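Local coordinates for autolysin E (Staphylococcus aureus, PDB 4PI7), which probably hydrolyses the glycan strands of bacterial cell-wall peptidoglycan, as an endo-beta-N-acetylglucosaminidase with a lysozyme-like fold, at residues S103-E108 with N129-G134. Numbering follows the deposited sequence.
Sequences SHALVE and NFFGIG. With AMU (N-acetyl-beta-muramic acid), chain B.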
loop_
_atom_site.group_PDB
_atom_site.type_symbol
_atom_site.label_atom_id
_atom_site.label_comp_id
_atom_site.label_asym_id
_atom_site.label_seq_id
_atom_site.Cartn_x
_atom_site.Cartn_y
_atom_site.Cartn_z
ATOM N N SER A 103 -8.657 0.016 1.225
ATOM C CA SER A 103 -8.435 -0.639 -0.056
ATOM C C SER A 103 -7.114 -1.397 -0.093
ATOM O O SER A 103 -7.039 -2.518 -0.611
ATOM C CB SER A 103 -8.523 0.365 -1.217
ATOM O OG SER A 103 -9.789 1.023 -1.254
ATOM N N HIS A 104 -6.061 -0.785 0.444
ATOM C CA HIS A 104 -4.766 -1.416 0.509
ATOM C C HIS A 104 -4.915 -2.699 1.359
ATOM O O HIS A 104 -4.449 -3.772 0.966
ATOM C CB HIS A 104 -3.772 -0.461 1.114
ATOM C CG HIS A 104 -2.359 -0.916 1.111
ATOM N ND1 HIS A 104 -1.324 -0.051 1.388
ATOM C CD2 HIS A 104 -1.790 -2.124 0.881
ATOM C CE1 HIS A 104 -0.185 -0.711 1.348
ATOM N NE2 HIS A 104 -0.442 -1.964 1.044
ATOM N N ALA A 105 -5.558 -2.586 2.513
ATOM C CA ALA A 105 -5.689 -3.765 3.398
ATOM C C ALA A 105 -6.454 -4.869 2.692
ATOM O O ALA A 105 -6.131 -6.063 2.838
ATOM C CB ALA A 105 -6.296 -3.386 4.720
ATOM N N LEU A 106 -7.484 -4.511 1.963
ATOM C CA LEU A 106 -8.326 -5.527 1.283
ATOM C C LEU A 106 -7.556 -6.222 0.195
ATOM O O LEU A 106 -7.707 -7.454 -0.013
ATOM C CB LEU A 106 -9.571 -4.868 0.766
ATOM C CG LEU A 106 -10.618 -4.413 1.764
ATOM C CD1 LEU A 106 -11.722 -3.636 1.067
ATOM C CD2 LEU A 106 -11.164 -5.620 2.536
ATOM N N VAL A 107 -6.762 -5.480 -0.553
ATOM C CA VAL A 107 -5.908 -6.149 -1.556
ATOM C C VAL A 107 -4.935 -7.114 -0.897
ATOM O O VAL A 107 -4.917 -8.348 -1.231
ATOM C CB VAL A 107 -5.200 -5.146 -2.496
ATOM C CG1 VAL A 107 -4.315 -5.934 -3.494
ATOM C CG2 VAL A 107 -6.230 -4.336 -3.251
ATOM N N GLU A 108 -4.187 -6.642 0.094
ATOM C CA GLU A 108 -3.119 -7.396 0.699
ATOM C C GLU A 108 -3.638 -8.618 1.442
ATOM O O GLU A 108 -2.930 -9.627 1.480
ATOM C CB GLU A 108 -2.371 -6.501 1.680
ATOM C CG GLU A 108 -1.148 -7.091 2.292
ATOM C CD GLU A 108 -0.085 -7.446 1.250
ATOM O OE1 GLU A 108 0.326 -8.615 1.188
ATOM O OE2 GLU A 108 0.358 -6.543 0.517
ATOM N N ASN A 129 -0.402 -8.474 10.220
ATOM C CA ASN A 129 0.190 -7.527 9.233
ATOM C C ASN A 129 -0.741 -7.444 8.067
ATOM O O ASN A 129 -0.925 -8.397 7.368
ATOM C CB ASN A 129 1.535 -8.099 8.812
ATOM C CG ASN A 129 2.376 -7.125 8.018
ATOM O OD1 ASN A 129 1.866 -6.211 7.349
ATOM N ND2 ASN A 129 3.689 -7.228 8.196
ATOM N N PHE A 130 -1.390 -6.270 7.868
ATOM C CA PHE A 130 -2.407 -6.165 6.857
ATOM C C PHE A 130 -1.959 -5.305 5.647
ATOM O O PHE A 130 -2.753 -5.058 4.748
ATOM C CB PHE A 130 -3.691 -5.553 7.436
ATOM C CG PHE A 130 -4.339 -6.372 8.537
ATOM C CD1 PHE A 130 -4.299 -7.752 8.520
ATOM C CD2 PHE A 130 -5.022 -5.736 9.567
ATOM C CE1 PHE A 130 -4.913 -8.502 9.541
ATOM C CE2 PHE A 130 -5.630 -6.459 10.564
ATOM C CZ PHE A 130 -5.567 -7.833 10.564
ATOM N N PHE A 131 -0.682 -4.915 5.635
ATOM C CA PHE A 131 -0.192 -4.019 4.592
ATOM C C PHE A 131 1.082 -4.463 3.915
ATOM O O PHE A 131 1.773 -3.626 3.273
ATOM C CB PHE A 131 -0.079 -2.577 5.138
ATOM C CG PHE A 131 -1.377 -2.029 5.679
ATOM C CD1 PHE A 131 -2.350 -1.463 4.869
ATOM C CD2 PHE A 131 -1.645 -2.153 7.021
ATOM C CE1 PHE A 131 -3.573 -1.024 5.380
ATOM C CE2 PHE A 131 -2.797 -1.660 7.552
ATOM C CZ PHE A 131 -3.793 -1.137 6.760
ATOM N N GLY A 132 1.443 -5.725 4.081
ATOM C CA GLY A 132 2.654 -6.192 3.391
ATOM C C GLY A 132 3.920 -5.509 3.795
ATOM O O GLY A 132 4.798 -5.283 2.942
ATOM N N ILE A 133 4.077 -5.202 5.084
ATOM C CA ILE A 133 5.176 -4.447 5.625
ATOM C C ILE A 133 6.232 -5.399 6.175
ATOM O O ILE A 133 6.010 -6.106 7.178
ATOM C CB ILE A 133 4.725 -3.444 6.702
ATOM C CG1 ILE A 133 3.714 -2.450 6.106
ATOM C CG2 ILE A 133 5.896 -2.687 7.278
ATOM C CD1 ILE A 133 2.895 -1.717 7.154
ATOM N N GLY A 134 7.396 -5.383 5.514
ATOM C CA GLY A 134 8.551 -6.148 5.969
ATOM C C GLY A 134 8.344 -7.631 5.821
ATOM O O GLY A 134 7.475 -8.088 5.086
HETATM C C1 AMU B . 8.275 -5.179 -0.596
HETATM C C2 AMU B . 8.748 -4.386 0.614
HETATM C C3 AMU B . 9.912 -3.522 0.167
HETATM C C4 AMU B . 10.987 -4.373 -0.523
HETATM C C5 AMU B . 10.387 -5.249 -1.606
HETATM C C6 AMU B . 11.442 -6.197 -2.198
HETATM C C7 AMU B . 7.482 -3.249 2.442
HETATM C C8 AMU B . 6.406 -2.245 2.660
HETATM C C9 AMU B . 10.188 -1.414 1.280
HETATM C C10 AMU B . 10.143 -0.902 2.682
HETATM C C11 AMU B . 11.236 -0.655 0.461
HETATM O O1 AMU B . 7.175 -6.030 -0.265
HETATM O O3 AMU B . 10.491 -2.818 1.270
HETATM O O4 AMU B . 11.916 -3.427 -1.076
HETATM O O5 AMU B . 9.333 -6.027 -1.037
HETATM O O6 AMU B . 10.856 -6.948 -3.263
HETATM O O7 AMU B . 8.070 -3.795 3.362
HETATM O O10 AMU B . 9.414 0.077 2.967
HETATM O O11 AMU B . 10.837 -1.450 3.613
HETATM N N2 AMU B . 7.720 -3.487 1.164
#
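The backbone carbonyl of Phe130 is buried against the helix without a conventional hydrogen-bond partner. Ala105 turns its CA-H toward it almost straight, with Ala105 CA 3.5 Å from Phe130 O. Glu108 CB also lies 3.4 Å from Phe130 O. Beside it, His104 and Phe131 form a T-shaped pair, with planes at 84°. The edge of Phe131 does the touching: its CD1 sits 3.8 Å from His104 CG, over the rim of the imidazole face. The His104 ring reaches the loop because CG is anti to the backbone N (chi1 -174°). A hydrogen bond between Tyr100 OH and His104 ND1 helps set the ring's rotation, while Trp200 meets it edge-to-face. Phe131 CE1 packs on Ala105 CB at 3.7 Å. Glu108 CG lies 3.4 Å from Gly132 N, and the bend at chi2 (61°) turns the carboxylate toward the CA of this glycine, whose phi is positive. Asn129 braces the loop from within. Asn129 OD1 accepts weak hydrogen bonds from the N-H groups of Phe131 and Ile133, and Asn129 ND2 donates a shorter one to Ile133 O (2.8 Å). Beyond the brace, Gly134 N donates a hydrogen bond to O7, the acetyl oxygen of the bound N-acetyl-beta-muramic acid (2.8 Å). Helix 98-109 thus backs a glycine-containing loop that lines the glycan-binding site of this lysozyme-clan glucosaminidase domain.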